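Sister chromatid cohesion protein (Chaetomium thermophilum, PDB 5T8V) probably helps load cohesin onto chromatin, and this C-terminal fragment of it is built largely of helices in HEAT repeats. Local coordinates at residues A[1270-1276]-A[1369-1373]; A[1277-1281]-A[1428-1432]; A[1301-1305]-A[1377-1381]; A[1312-1317]-A[1446-1450]; A[1364-1368]-A[1442-1446]. All coordinates share one frame; numbering follows the deposited sequence.

Overall arrangement
The five contacts tie together the last five helices of the chain, at the C-terminal end of the HEAT-repeat array. Helix 1364-1387 takes part in three: it meets helix 1271-1284 in contact 1, helix 1291-1319 in contact 3 and helix 1439-1452 in contact 5. Contact 2 joins 1271-1284 to 1422-1431, and contact 4 joins 1291-1319 to 1439-1452. Contacts 1 and 2 touch, with centres about 9 Å apart. Contacts 4 and 5 share Cys-1446, and their centres are about 8 Å apart. Contacts 3 and 5 lie at separate places on helix 1364-1387, about 11 Å apart at their nearest atoms. Ile-1280 and Ile-1428 of contact 2 reach Val-1380 of contact 3.

Contact 1: residues A[1270-1276]-A[1369-1373]; sequences PPHVQYS and AASMI
His-1272 O accepts the backbone N-H of Ser-1276, N to O 2.9 Å. Ser-1276 OG also turns back to this oxygen, but their modelled separation is too short to be trusted. Both residues touch Ile-1373 across two nearly parallel helices of the HEAT-repeat array. The axes of 1271-1276 and 1369-1373 come within 9.9 Å at an angle of 9°. Pro-1270 is the N-cap residue of the first helix, and its CG rests on Ala-1369 CB at 3.6 Å. Ile-1373 carries much of the contact. Its CG1 lies anti to its own carbonyl carbon (chi1 -61°) and the chain then runs straight on. This brings CD1 to Val-1273 CG2 at 3.8 Å. The same methyl meets His-1272 CD2, also at 3.8 Å, obliquely to the ring. His-1272 NE2 is hydrogen-bonded to Ile-1256 O. An alanine in place of Ile-1373 would probably open a gap beside Val-1273 CG2, which would keep only Ala-1369 on the facing segment, and take the methyl away from His-1272 CD2. The other branch of Val-1273, CG1, crosses Met-1372 at about a right angle and meets its CE at 4.2 Å.

Contact 2: residues A[1277-1281]-A[1428-1432]; sequences RFIIE and INNIM
Arg-1277 and Met-1432 run antiparallel alongside each other and form the closely packed half of this contact. It joins helix 1271-1284 to the end of helix 1422-1431 in the C-terminal part of the HEAT-repeat array. The arginine is fully extended, with CG anti to the backbone N (chi1 180°). Its aliphatic chain therefore follows the methionine. Arg-1277 CB meets Met-1432 CE at 3.6 Å, and Arg-1277 CD meets Met-1432 CG at 3.5 Å. Further out, Met-1432 CB lies over one face of the guanidinium, offset toward its rim.

The solvent side is looser and consists of Asn-1429, which is exposed. Arg-1277 NH2 donates to its OD1 at 3.3 Å with an N-H...O angle of 150°. The nitrogen is tilted from the carbonyl plane, although the guanidinium and amide planes are only 17° apart.

A buried salt bridge links Arg-1277 to Glu-1281 on the same helix, through a weak hydrogen bond of 3.3 Å from NE to OE2. Glu-1281 OE1 accepts from Gly-1220 N. Arg-1219 makes a long, weak ion pair with OE2 and lies close to Arg-1277 NH2, like charge to like. A leucine at Arg-1277 would probably leave Asn-1429 OD1 without this donor and Glu-1281 without its salt-bridge partner on the same helix.

Next to these charges the contact is apolar again. Ile-1428 CG2 meets Glu-1281 OE2 at 3.9 Å and comes obliquely to the guanidinium. Ile-1280 and Ile-1428 reach tip to tip, CD1 to CD1 at 3.9 Å.

Contact 3: residues A[1301-1305]-A[1377-1381]; sequences MERLV and IWEVR
Glu-1302 and Arg-1381 form a salt bridge at an angle, with their carboxylate and guanidinium planes 53° apart. The arginine grips side-on with two nitrogens, and both go to one oxygen. Arg-1381 NE and Arg-1381 NH2 each lie 2.9 Å from Glu-1302 OE2. The oxygen sits in the guanidinium plane, at its edge. Seen from the carboxylate, NE comes on the anti side, while NH2 comes from above the plane. A bend at chi2 (-96°) brings the guanidinium to Glu-1302. It also lies against Trp-1378 on its own helix, with Trp-1378 CH2 over the centre of one face. The indole in turn has Arg-1381 CD over one face, offset toward its rim, and meets Glu-1302 CG obliquely through CZ3.

These residues lie on helices 1291-1319 and 1364-1387, which succeed each other in the ordered chain. The pair packs roughly antiparallel, as is common in HEAT arrays. The local axes cross at -153° and approach to 10.1 Å.

Beside the salt bridge the contact is apolar and centred on Ile-1377. Val-1305 passes it head to tail, CG2 beside Ile-1377 CG2. Met-1301 CB meets the same methyl at 3.9 Å. Leu-1304 comes in at about a right angle and touches Ile-1377 CD1 with its CD2 at 4.0 Å. Met-1301 bends at its last torsion and puts CE against the backbone of Arg-1381, 4.0 Å from CA.

Contact 4: residues A[1312-1317]-A[1446-1450]; sequences VAQVIE and CKDLV
Ile-1316, Ala-1313 and Leu-1449 form the apolar centre of a steep crossing between helices 1291-1319 and 1439-1452. This is helix packing at the C-terminal end of the HEAT-repeat array. The local axes cross at -120° and come within 9.3 Å. A small residue lies at the crossing: Ala-1313 CA is 4.9 Å from Val-1450 CA.

Most of the contact is aliphatic. In Leu-1449, chi1 (-175°) and chi2 (-90°) together bring CD1 to Ala-1313, 3.5 Å from its CB. Val-1312 CG1 also meets that methyl, at 4.0 Å, and the two side chains cross at about a right angle. Ile-1316 CD1 is also 4.1 Å from Leu-1449 CD1. Ile-1316 and Val-1450 lie alongside with reversed directions, their CG2 methyls in contact.

The mixed part involves Glu-1317. Its CG and its carboxylate both lie against Val-1450 CG1, with OE1 the nearest atom. Glu-1317 OE2 is close to Asp-1456 OD2, and the two like charges may raise each other's proton affinity. No hydrogen bond joins the two segments.

Ser-1371 of helix 1364-1387 touches both Ile-1316 and Leu-1449. The Ile-1316 CG2 methyl that packs on Val-1450 also meets Cys-1446 CB at 3.8 Å.

Contact 5: residues A[1364-1368]-A[1442-1446]; sequences LRQLT and MVRAC
Arg-1365 is the one touching residue with a flat end group, and it does not use it here. It meets Met-1442 through CG, 3.7 Å from SD, and the two side chains run abreast in the same direction. No ring or amide face enters the contact. Leu-1364 instead crosses Met-1442 at about a right angle and sets CD2 against the sulfur. Its other methyl, CD1, meets CG2 of the exposed Val-1443 at 4.0 Å.

The segments belong to helices 1364-1387 and 1439-1452 of the HEAT-repeat array. Their local axes cross at 48° and approach to 9.1 Å. Thr-1368 lies at the close point. Its chi1 of -57° puts OG1 near Leu-1364 O, one turn earlier, at 3.0 Å. Across the contact, Thr-1368 OG1 is 2.9 Å from Met-1442 O. The CG2 methyl faces Ala-1445 CB at 4.0 Å. Cys-1446 SG lies beside the hydroxyl and packs on Leu-1367 CB at 4.3 Å.

The buried hydroxyl thus sits between carbonyls of two helices, with the Cys-1446 thiol and Met-1442 CB beside it. Its one proton faces two carbonyl acceptors, one on its own helix and one across the contact.

Contact 1: residues A[1270-1276]-A[1369-1373]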
# COMPACT_ATOMS: atom_id res chain seq x y z
N PRO A 1270 -52.06 3.99 -6.71
CA PRO A 1270 -52.62 5.23 -6.20
C PRO A 1270 -51.54 6.27 -6.03
O PRO A 1270 -50.37 5.94 -5.75
CB PRO A 1270 -53.22 4.81 -4.85
CG PRO A 1270 -53.46 3.36 -4.97
CD PRO A 1270 -52.38 2.84 -5.85
N PRO A 1271 -51.88 7.55 -6.19
CA PRO A 1271 -50.86 8.60 -5.98
C PRO A 1271 -50.19 8.50 -4.62
O PRO A 1271 -48.96 8.62 -4.51
CB PRO A 1271 -51.66 9.90 -6.14
CG PRO A 1271 -52.85 9.53 -6.95
CD PRO A 1271 -53.18 8.12 -6.57
N HIS A 1272 -50.98 8.28 -3.57
CA HIS A 1272 -50.44 8.19 -2.22
C HIS A 1272 -49.61 6.93 -2.01
O HIS A 1272 -48.78 6.90 -1.10
CB HIS A 1272 -51.57 8.25 -1.20
CG HIS A 1272 -51.09 8.25 0.22
ND1 HIS A 1272 -50.16 9.15 0.69
CD2 HIS A 1272 -51.41 7.47 1.27
CE1 HIS A 1272 -49.93 8.92 1.97
NE2 HIS A 1272 -50.68 7.90 2.35
N VAL A 1273 -49.81 5.89 -2.82
CA VAL A 1273 -48.98 4.69 -2.72
C VAL A 1273 -47.64 4.92 -3.40
O VAL A 1273 -46.59 4.49 -2.89
CB VAL A 1273 -49.71 3.48 -3.30
CG1 VAL A 1273 -48.79 2.26 -3.38
CG2 VAL A 1273 -50.94 3.15 -2.47
N GLN A 1274 -47.64 5.59 -4.55
CA GLN A 1274 -46.38 5.96 -5.20
C GLN A 1274 -45.57 6.89 -4.30
O GLN A 1274 -44.36 6.72 -4.14
CB GLN A 1274 -46.67 6.61 -6.55
CG GLN A 1274 -45.43 6.88 -7.39
CD GLN A 1274 -44.74 5.62 -7.85
OE1 GLN A 1274 -45.29 4.85 -8.64
NE2 GLN A 1274 -43.53 5.39 -7.36
N TYR A 1275 -46.24 7.88 -3.71
CA TYR A 1275 -45.56 8.81 -2.80
C TYR A 1275 -45.05 8.09 -1.56
O TYR A 1275 -43.88 8.23 -1.17
CB TYR A 1275 -46.53 9.94 -2.43
CG TYR A 1275 -45.99 10.99 -1.50
CD1 TYR A 1275 -44.76 11.59 -1.73
CD2 TYR A 1275 -46.72 11.41 -0.40
CE1 TYR A 1275 -44.26 12.56 -0.88
CE2 TYR A 1275 -46.24 12.37 0.46
CZ TYR A 1275 -45.01 12.95 0.22
OH TYR A 1275 -44.52 13.91 1.07
N SER A 1276 -45.92 7.29 -0.92
CA SER A 1276 -45.52 6.53 0.25
C SER A 1276 -44.29 5.68 -0.04
O SER A 1276 -43.31 5.70 0.72
CB SER A 1276 -46.68 5.66 0.73
OG SER A 1276 -47.79 6.46 1.12
N ALA A 1369 -54.37 -1.55 -1.93
CA ALA A 1369 -53.62 -0.29 -1.88
C ALA A 1369 -53.29 0.08 -0.45
O ALA A 1369 -52.13 0.37 -0.13
CB ALA A 1369 -54.44 0.82 -2.54
N ALA A 1370 -54.29 0.09 0.42
CA ALA A 1370 -54.06 0.36 1.83
C ALA A 1370 -52.96 -0.54 2.38
O ALA A 1370 -51.94 -0.06 2.90
CB ALA A 1370 -55.35 0.17 2.62
N SER A 1371 -53.13 -1.85 2.24
CA SER A 1371 -52.21 -2.82 2.84
C SER A 1371 -50.78 -2.57 2.39
O SER A 1371 -49.88 -2.40 3.22
CB SER A 1371 -52.65 -4.24 2.49
OG SER A 1371 -53.96 -4.51 2.96
N MET A 1372 -50.54 -2.57 1.07
CA MET A 1372 -49.20 -2.43 0.52
C MET A 1372 -48.38 -1.38 1.26
O MET A 1372 -47.20 -1.59 1.56
CB MET A 1372 -49.26 -2.07 -0.96
CG MET A 1372 -49.62 -3.23 -1.87
SD MET A 1372 -49.47 -2.77 -3.61
CE MET A 1372 -50.67 -1.45 -3.71
N ILE A 1373 -49.01 -0.24 1.56
CA ILE A 1373 -48.33 0.81 2.31
C ILE A 1373 -47.81 0.25 3.63
O ILE A 1373 -46.61 0.36 3.94
CB ILE A 1373 -49.27 2.00 2.54
CG1 ILE A 1373 -49.70 2.60 1.20
CG2 ILE A 1373 -48.60 3.07 3.41
CD1 ILE A 1373 -50.75 3.69 1.30

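Contact 2: residues A[1277-1281]-A[1428-1432]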
# COMPACT_ATOMS: atom_id res chain seq x y z
N ARG A 1277 -44.33 4.92 -1.13
CA ARG A 1277 -43.16 4.15 -1.54
C ARG A 1277 -41.94 5.05 -1.67
O ARG A 1277 -40.85 4.73 -1.18
CB ARG A 1277 -43.44 3.44 -2.86
CG ARG A 1277 -42.27 2.62 -3.37
CD ARG A 1277 -42.56 1.99 -4.72
NE ARG A 1277 -41.60 0.94 -5.04
CZ ARG A 1277 -41.68 0.14 -6.10
NH1 ARG A 1277 -42.69 0.26 -6.95
NH2 ARG A 1277 -40.76 -0.79 -6.30
N PHE A 1278 -42.12 6.20 -2.33
CA PHE A 1278 -40.99 7.11 -2.53
C PHE A 1278 -40.33 7.48 -1.21
O PHE A 1278 -39.10 7.53 -1.12
CB PHE A 1278 -41.45 8.37 -3.26
CG PHE A 1278 -40.42 9.47 -3.26
CD1 PHE A 1278 -39.33 9.42 -4.11
CD2 PHE A 1278 -40.54 10.55 -2.40
CE1 PHE A 1278 -38.38 10.42 -4.11
CE2 PHE A 1278 -39.59 11.56 -2.39
CZ PHE A 1278 -38.51 11.49 -3.25
N ILE A 1279 -41.13 7.73 -0.16
CA ILE A 1279 -40.56 8.23 1.09
C ILE A 1279 -40.29 7.13 2.11
O ILE A 1279 -39.74 7.43 3.18
CB ILE A 1279 -41.43 9.34 1.71
CG1 ILE A 1279 -42.82 8.82 2.09
CG2 ILE A 1279 -41.55 10.52 0.76
CD1 ILE A 1279 -43.66 9.85 2.84
N ILE A 1280 -40.63 5.88 1.82
CA ILE A 1280 -40.15 4.78 2.66
C ILE A 1280 -38.84 4.22 2.12
O ILE A 1280 -37.94 3.87 2.89
CB ILE A 1280 -41.22 3.67 2.80
CG1 ILE A 1280 -41.50 2.99 1.46
CG2 ILE A 1280 -42.50 4.22 3.41
CD1 ILE A 1280 -40.79 1.67 1.29
N GLU A 1281 -38.71 4.16 0.79
CA GLU A 1281 -37.44 3.78 0.20
C GLU A 1281 -36.32 4.73 0.62
O GLU A 1281 -35.15 4.34 0.64
CB GLU A 1281 -37.56 3.72 -1.32
CG GLU A 1281 -38.43 2.59 -1.83
CD GLU A 1281 -38.66 2.65 -3.33
OE1 GLU A 1281 -38.95 3.75 -3.84
OE2 GLU A 1281 -38.55 1.60 -3.99
N ILE A 1428 -39.49 -4.84 -1.34
CA ILE A 1428 -40.34 -3.66 -1.46
C ILE A 1428 -41.02 -3.64 -2.82
O ILE A 1428 -42.22 -3.39 -2.94
CB ILE A 1428 -39.53 -2.37 -1.21
CG1 ILE A 1428 -39.24 -2.21 0.28
CG2 ILE A 1428 -40.27 -1.14 -1.73
CD1 ILE A 1428 -38.23 -1.13 0.61
N ASN A 1429 -40.25 -3.91 -3.88
CA ASN A 1429 -40.85 -3.98 -5.21
C ASN A 1429 -41.93 -5.05 -5.27
O ASN A 1429 -43.03 -4.82 -5.78
CB ASN A 1429 -39.77 -4.24 -6.27
CG ASN A 1429 -40.33 -4.26 -7.68
OD1 ASN A 1429 -41.25 -3.51 -8.01
ND2 ASN A 1429 -39.79 -5.14 -8.52
N ASN A 1430 -41.63 -6.24 -4.75
CA ASN A 1430 -42.61 -7.32 -4.72
C ASN A 1430 -43.91 -6.86 -4.09
O ASN A 1430 -45.00 -7.04 -4.65
CB ASN A 1430 -42.04 -8.52 -3.97
CG ASN A 1430 -40.77 -9.06 -4.59
OD1 ASN A 1430 -40.21 -8.45 -5.50
ND2 ASN A 1430 -40.31 -10.20 -4.10
N ILE A 1431 -43.83 -6.25 -2.90
CA ILE A 1431 -45.02 -5.72 -2.24
C ILE A 1431 -45.71 -4.72 -3.15
O ILE A 1431 -46.95 -4.71 -3.26
CB ILE A 1431 -44.64 -5.09 -0.89
CG1 ILE A 1431 -44.01 -6.14 0.04
CG2 ILE A 1431 -45.87 -4.48 -0.22
CD1 ILE A 1431 -43.19 -5.54 1.16
N MET A 1432 -44.93 -3.88 -3.83
CA MET A 1432 -45.47 -2.83 -4.70
C MET A 1432 -45.90 -3.35 -6.06
O MET A 1432 -46.19 -2.54 -6.95
CB MET A 1432 -44.43 -1.72 -4.86
CG MET A 1432 -44.12 -0.98 -3.57
SD MET A 1432 -45.49 0.04 -3.00
CE MET A 1432 -44.91 0.53 -1.38

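Contact 3: residues A[1301-1305]-A[1377-1381]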
# COMPACT_ATOMS: atom_id res chain seq x y z
N MET A 1301 -42.87 4.62 13.10
CA MET A 1301 -43.39 3.69 12.10
C MET A 1301 -44.23 2.60 12.75
O MET A 1301 -45.32 2.26 12.27
CB MET A 1301 -42.24 3.08 11.30
CG MET A 1301 -41.48 4.09 10.45
SD MET A 1301 -40.32 3.34 9.29
CE MET A 1301 -39.11 2.63 10.41
N GLU A 1302 -43.75 2.03 13.86
CA GLU A 1302 -44.55 1.07 14.61
C GLU A 1302 -45.84 1.70 15.12
O GLU A 1302 -46.90 1.07 15.09
CB GLU A 1302 -43.73 0.50 15.77
CG GLU A 1302 -42.54 -0.34 15.35
CD GLU A 1302 -41.66 -0.72 16.53
OE1 GLU A 1302 -41.98 -0.32 17.67
OE2 GLU A 1302 -40.64 -1.42 16.31
N ARG A 1303 -45.76 2.94 15.59
CA ARG A 1303 -46.95 3.63 16.08
C ARG A 1303 -47.98 3.80 14.97
O ARG A 1303 -49.17 3.49 15.15
CB ARG A 1303 -46.56 4.98 16.69
CG ARG A 1303 -47.70 5.73 17.36
CD ARG A 1303 -47.19 6.83 18.28
NE ARG A 1303 -46.29 7.76 17.60
CZ ARG A 1303 -44.96 7.74 17.67
NH1 ARG A 1303 -44.33 6.83 18.41
NH2 ARG A 1303 -44.25 8.64 17.01
N LEU A 1304 -47.54 4.28 13.81
CA LEU A 1304 -48.45 4.46 12.68
C LEU A 1304 -49.06 3.13 12.25
O LEU A 1304 -50.28 3.00 12.13
CB LEU A 1304 -47.72 5.11 11.51
CG LEU A 1304 -48.43 5.07 10.15
CD1 LEU A 1304 -49.81 5.71 10.23
CD2 LEU A 1304 -47.58 5.75 9.09
N VAL A 1305 -48.21 2.13 12.01
CA VAL A 1305 -48.70 0.83 11.55
C VAL A 1305 -49.71 0.26 12.53
O VAL A 1305 -50.76 -0.25 12.13
CB VAL A 1305 -47.51 -0.13 11.33
CG1 VAL A 1305 -47.99 -1.55 11.08
CG2 VAL A 1305 -46.66 0.35 10.16
N ILE A 1377 -43.97 -0.31 4.94
CA ILE A 1377 -43.48 0.35 6.15
C ILE A 1377 -42.83 -0.67 7.07
O ILE A 1377 -41.68 -0.51 7.50
CB ILE A 1377 -44.63 1.09 6.87
CG1 ILE A 1377 -45.15 2.24 6.01
CG2 ILE A 1377 -44.15 1.63 8.22
CD1 ILE A 1377 -46.44 2.84 6.52
N TRP A 1378 -43.56 -1.74 7.40
CA TRP A 1378 -43.03 -2.75 8.31
C TRP A 1378 -41.81 -3.45 7.72
O TRP A 1378 -40.90 -3.82 8.47
CB TRP A 1378 -44.11 -3.77 8.66
CG TRP A 1378 -43.66 -4.73 9.72
CD1 TRP A 1378 -43.15 -5.98 9.53
CD2 TRP A 1378 -43.68 -4.51 11.13
NE1 TRP A 1378 -42.85 -6.56 10.74
CE2 TRP A 1378 -43.17 -5.68 11.74
CE3 TRP A 1378 -44.08 -3.45 11.95
CZ2 TRP A 1378 -43.05 -5.81 13.12
CZ3 TRP A 1378 -43.96 -3.58 13.32
CH2 TRP A 1378 -43.45 -4.75 13.89
N GLU A 1379 -41.78 -3.65 6.41
CA GLU A 1379 -40.61 -4.24 5.78
C GLU A 1379 -39.37 -3.40 6.05
O GLU A 1379 -38.36 -3.90 6.55
CB GLU A 1379 -40.84 -4.39 4.27
CG GLU A 1379 -39.69 -5.06 3.52
CD GLU A 1379 -39.45 -6.49 3.96
OE1 GLU A 1379 -40.38 -7.10 4.53
OE2 GLU A 1379 -38.34 -7.01 3.73
N VAL A 1380 -39.44 -2.10 5.73
CA VAL A 1380 -38.32 -1.21 6.02
C VAL A 1380 -38.02 -1.20 7.51
O VAL A 1380 -36.86 -1.11 7.93
CB VAL A 1380 -38.61 0.21 5.50
CG1 VAL A 1380 -37.51 1.18 5.92
CG2 VAL A 1380 -38.75 0.19 3.98
N ARG A 1381 -39.06 -1.30 8.34
CA ARG A 1381 -38.86 -1.30 9.79
C ARG A 1381 -37.98 -2.46 10.22
O ARG A 1381 -36.94 -2.27 10.86
CB ARG A 1381 -40.22 -1.35 10.49
CG ARG A 1381 -40.15 -1.49 12.01
CD ARG A 1381 -40.27 -2.94 12.45
NE ARG A 1381 -40.28 -3.08 13.90
CZ ARG A 1381 -40.20 -4.24 14.54
NH1 ARG A 1381 -40.09 -5.38 13.86
NH2 ARG A 1381 -40.21 -4.27 15.86

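Contact 4: residues A[1312-1317]-A[1446-1450]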
# COMPACT_ATOMS: atom_id res chain seq x y z
N VAL A 1312 -57.54 -0.76 9.06
CA VAL A 1312 -57.45 -1.41 7.76
C VAL A 1312 -57.62 -2.92 7.91
O VAL A 1312 -58.51 -3.53 7.29
CB VAL A 1312 -56.11 -1.06 7.08
CG1 VAL A 1312 -55.95 -1.85 5.77
CG2 VAL A 1312 -56.04 0.43 6.81
N ALA A 1313 -56.76 -3.55 8.71
CA ALA A 1313 -56.83 -5.00 8.89
C ALA A 1313 -58.22 -5.44 9.33
O ALA A 1313 -58.77 -6.43 8.83
CB ALA A 1313 -55.79 -5.45 9.90
N GLN A 1314 -58.81 -4.71 10.28
CA GLN A 1314 -60.14 -5.05 10.79
C GLN A 1314 -61.17 -5.06 9.67
O GLN A 1314 -61.83 -6.08 9.40
CB GLN A 1314 -60.51 -4.07 11.90
CG GLN A 1314 -61.91 -4.21 12.46
CD GLN A 1314 -62.91 -3.30 11.78
OE1 GLN A 1314 -62.66 -2.11 11.62
NE2 GLN A 1314 -64.03 -3.87 11.36
N VAL A 1315 -61.32 -3.92 8.98
CA VAL A 1315 -62.30 -3.83 7.91
C VAL A 1315 -61.98 -4.80 6.78
O VAL A 1315 -62.87 -5.15 5.99
CB VAL A 1315 -62.40 -2.39 7.37
CG1 VAL A 1315 -62.74 -1.42 8.50
CG2 VAL A 1315 -61.11 -1.98 6.67
N ILE A 1316 -60.73 -5.25 6.67
CA ILE A 1316 -60.38 -6.28 5.69
C ILE A 1316 -60.96 -7.62 6.12
O ILE A 1316 -61.59 -8.32 5.33
CB ILE A 1316 -58.86 -6.35 5.50
CG1 ILE A 1316 -58.39 -5.18 4.64
CG2 ILE A 1316 -58.45 -7.69 4.86
CD1 ILE A 1316 -56.88 -5.08 4.47
N GLU A 1317 -60.74 -8.00 7.38
CA GLU A 1317 -61.32 -9.23 7.89
C GLU A 1317 -62.83 -9.25 7.67
O GLU A 1317 -63.39 -10.28 7.28
CB GLU A 1317 -61.01 -9.41 9.38
CG GLU A 1317 -59.55 -9.73 9.68
CD GLU A 1317 -59.32 -10.08 11.13
OE1 GLU A 1317 -58.18 -10.43 11.49
OE2 GLU A 1317 -60.29 -10.01 11.92
N CYS A 1446 -53.70 -8.29 1.33
CA CYS A 1446 -54.61 -8.08 2.44
C CYS A 1446 -54.44 -9.15 3.51
O CYS A 1446 -54.47 -8.86 4.71
CB CYS A 1446 -56.06 -8.05 1.94
SG CYS A 1446 -56.40 -6.75 0.74
N LYS A 1447 -54.24 -10.40 3.09
CA LYS A 1447 -54.02 -11.48 4.04
C LYS A 1447 -52.76 -11.25 4.86
O LYS A 1447 -52.79 -11.27 6.10
CB LYS A 1447 -53.94 -12.82 3.30
CG LYS A 1447 -53.83 -14.04 4.20
CD LYS A 1447 -53.19 -15.20 3.46
CE LYS A 1447 -53.16 -16.45 4.31
NZ LYS A 1447 -52.38 -17.54 3.66
N ASP A 1448 -51.63 -11.03 4.18
CA ASP A 1448 -50.38 -10.77 4.88
C ASP A 1448 -50.49 -9.57 5.81
O ASP A 1448 -49.74 -9.48 6.79
CB ASP A 1448 -49.25 -10.54 3.87
CG ASP A 1448 -48.92 -11.80 3.08
OD1 ASP A 1448 -49.09 -12.91 3.62
OD2 ASP A 1448 -48.48 -11.67 1.92
N LEU A 1449 -51.40 -8.64 5.52
CA LEU A 1449 -51.61 -7.51 6.42
C LEU A 1449 -52.44 -7.91 7.63
O LEU A 1449 -52.16 -7.49 8.76
CB LEU A 1449 -52.27 -6.35 5.67
CG LEU A 1449 -52.46 -5.01 6.39
CD1 LEU A 1449 -53.80 -4.98 7.11
CD2 LEU A 1449 -51.33 -4.71 7.37
N VAL A 1450 -53.48 -8.73 7.42
CA VAL A 1450 -54.29 -9.20 8.54
C VAL A 1450 -53.46 -10.05 9.49
O VAL A 1450 -53.70 -10.05 10.70
CB VAL A 1450 -55.52 -9.98 8.02
CG1 VAL A 1450 -56.30 -10.60 9.18
CG2 VAL A 1450 -56.43 -9.07 7.21

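Contact 5: residues A[1364-1368]-A[1442-1446]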
# COMPACT_ATOMS: atom_id res chain seq x y z
N LEU A 1364 -61.86 -3.93 -3.44
CA LEU A 1364 -60.72 -4.80 -3.15
C LEU A 1364 -59.39 -4.09 -3.39
O LEU A 1364 -58.49 -4.13 -2.55
CB LEU A 1364 -60.83 -6.06 -4.02
CG LEU A 1364 -59.70 -7.09 -3.93
CD1 LEU A 1364 -60.25 -8.49 -4.09
CD2 LEU A 1364 -58.65 -6.82 -5.00
N ARG A 1365 -59.26 -3.43 -4.54
CA ARG A 1365 -58.03 -2.70 -4.84
C ARG A 1365 -57.80 -1.56 -3.85
O ARG A 1365 -56.65 -1.15 -3.65
CB ARG A 1365 -58.08 -2.16 -6.27
CG ARG A 1365 -58.04 -3.23 -7.34
CD ARG A 1365 -58.24 -2.63 -8.72
NE ARG A 1365 -59.52 -1.93 -8.83
CZ ARG A 1365 -59.89 -1.21 -9.88
NH1 ARG A 1365 -59.09 -1.08 -10.93
NH2 ARG A 1365 -61.08 -0.61 -9.88
N GLN A 1366 -58.87 -1.04 -3.25
CA GLN A 1366 -58.71 0.02 -2.26
C GLN A 1366 -57.98 -0.49 -1.03
O GLN A 1366 -57.06 0.17 -0.52
CB GLN A 1366 -60.07 0.59 -1.89
CG GLN A 1366 -60.03 1.90 -1.12
CD GLN A 1366 -61.41 2.48 -0.90
OE1 GLN A 1366 -62.36 1.76 -0.59
NE2 GLN A 1366 -61.54 3.79 -1.06
N LEU A 1367 -58.36 -1.68 -0.54
CA LEU A 1367 -57.75 -2.22 0.66
C LEU A 1367 -56.42 -2.91 0.38
O LEU A 1367 -55.58 -3.02 1.28
CB LEU A 1367 -58.71 -3.20 1.34
CG LEU A 1367 -60.05 -2.60 1.74
CD1 LEU A 1367 -60.96 -3.67 2.31
CD2 LEU A 1367 -59.87 -1.46 2.74
N THR A 1368 -56.22 -3.40 -0.85
CA THR A 1368 -54.88 -3.83 -1.24
C THR A 1368 -53.93 -2.64 -1.29
O THR A 1368 -52.82 -2.69 -0.75
CB THR A 1368 -54.95 -4.53 -2.60
OG1 THR A 1368 -55.86 -5.63 -2.53
CG2 THR A 1368 -53.56 -5.03 -3.03
N MET A 1442 -53.40 -9.62 -5.03
CA MET A 1442 -54.16 -8.56 -4.38
C MET A 1442 -54.77 -9.06 -3.07
O MET A 1442 -54.84 -8.32 -2.09
CB MET A 1442 -55.27 -8.04 -5.30
CG MET A 1442 -54.80 -7.31 -6.54
SD MET A 1442 -56.18 -6.48 -7.36
CE MET A 1442 -55.46 -6.08 -8.95
N VAL A 1443 -55.21 -10.32 -3.05
CA VAL A 1443 -55.79 -10.85 -1.82
C VAL A 1443 -54.70 -11.31 -0.85
O VAL A 1443 -54.86 -11.19 0.37
CB VAL A 1443 -56.78 -11.99 -2.14
CG1 VAL A 1443 -57.40 -12.54 -0.86
CG2 VAL A 1443 -57.86 -11.50 -3.08
N ARG A 1444 -53.59 -11.85 -1.36
CA ARG A 1444 -52.51 -12.25 -0.46
C ARG A 1444 -51.89 -11.05 0.24
O ARG A 1444 -51.33 -11.20 1.33
CB ARG A 1444 -51.42 -13.02 -1.22
CG ARG A 1444 -50.13 -13.16 -0.42
CD ARG A 1444 -49.19 -14.21 -0.98
NE ARG A 1444 -48.77 -13.92 -2.35
CZ ARG A 1444 -47.68 -14.42 -2.93
NH1 ARG A 1444 -47.39 -14.11 -4.18
NH2 ARG A 1444 -46.88 -15.23 -2.25
N ALA A 1445 -51.97 -9.87 -0.37
CA ALA A 1445 -51.51 -8.66 0.32
C ALA A 1445 -52.38 -8.37 1.53
O ALA A 1445 -51.88 -8.23 2.66
CB ALA A 1445 -51.51 -7.48 -0.65
N CYS A 1446 -53.70 -8.29 1.33
CA CYS A 1446 -54.61 -8.08 2.44
C CYS A 1446 -54.44 -9.15 3.51
O CYS A 1446 -54.47 -8.86 4.71
CB CYS A 1446 -56.06 -8.05 1.94
SG CYS A 1446 -56.40 -6.75 0.74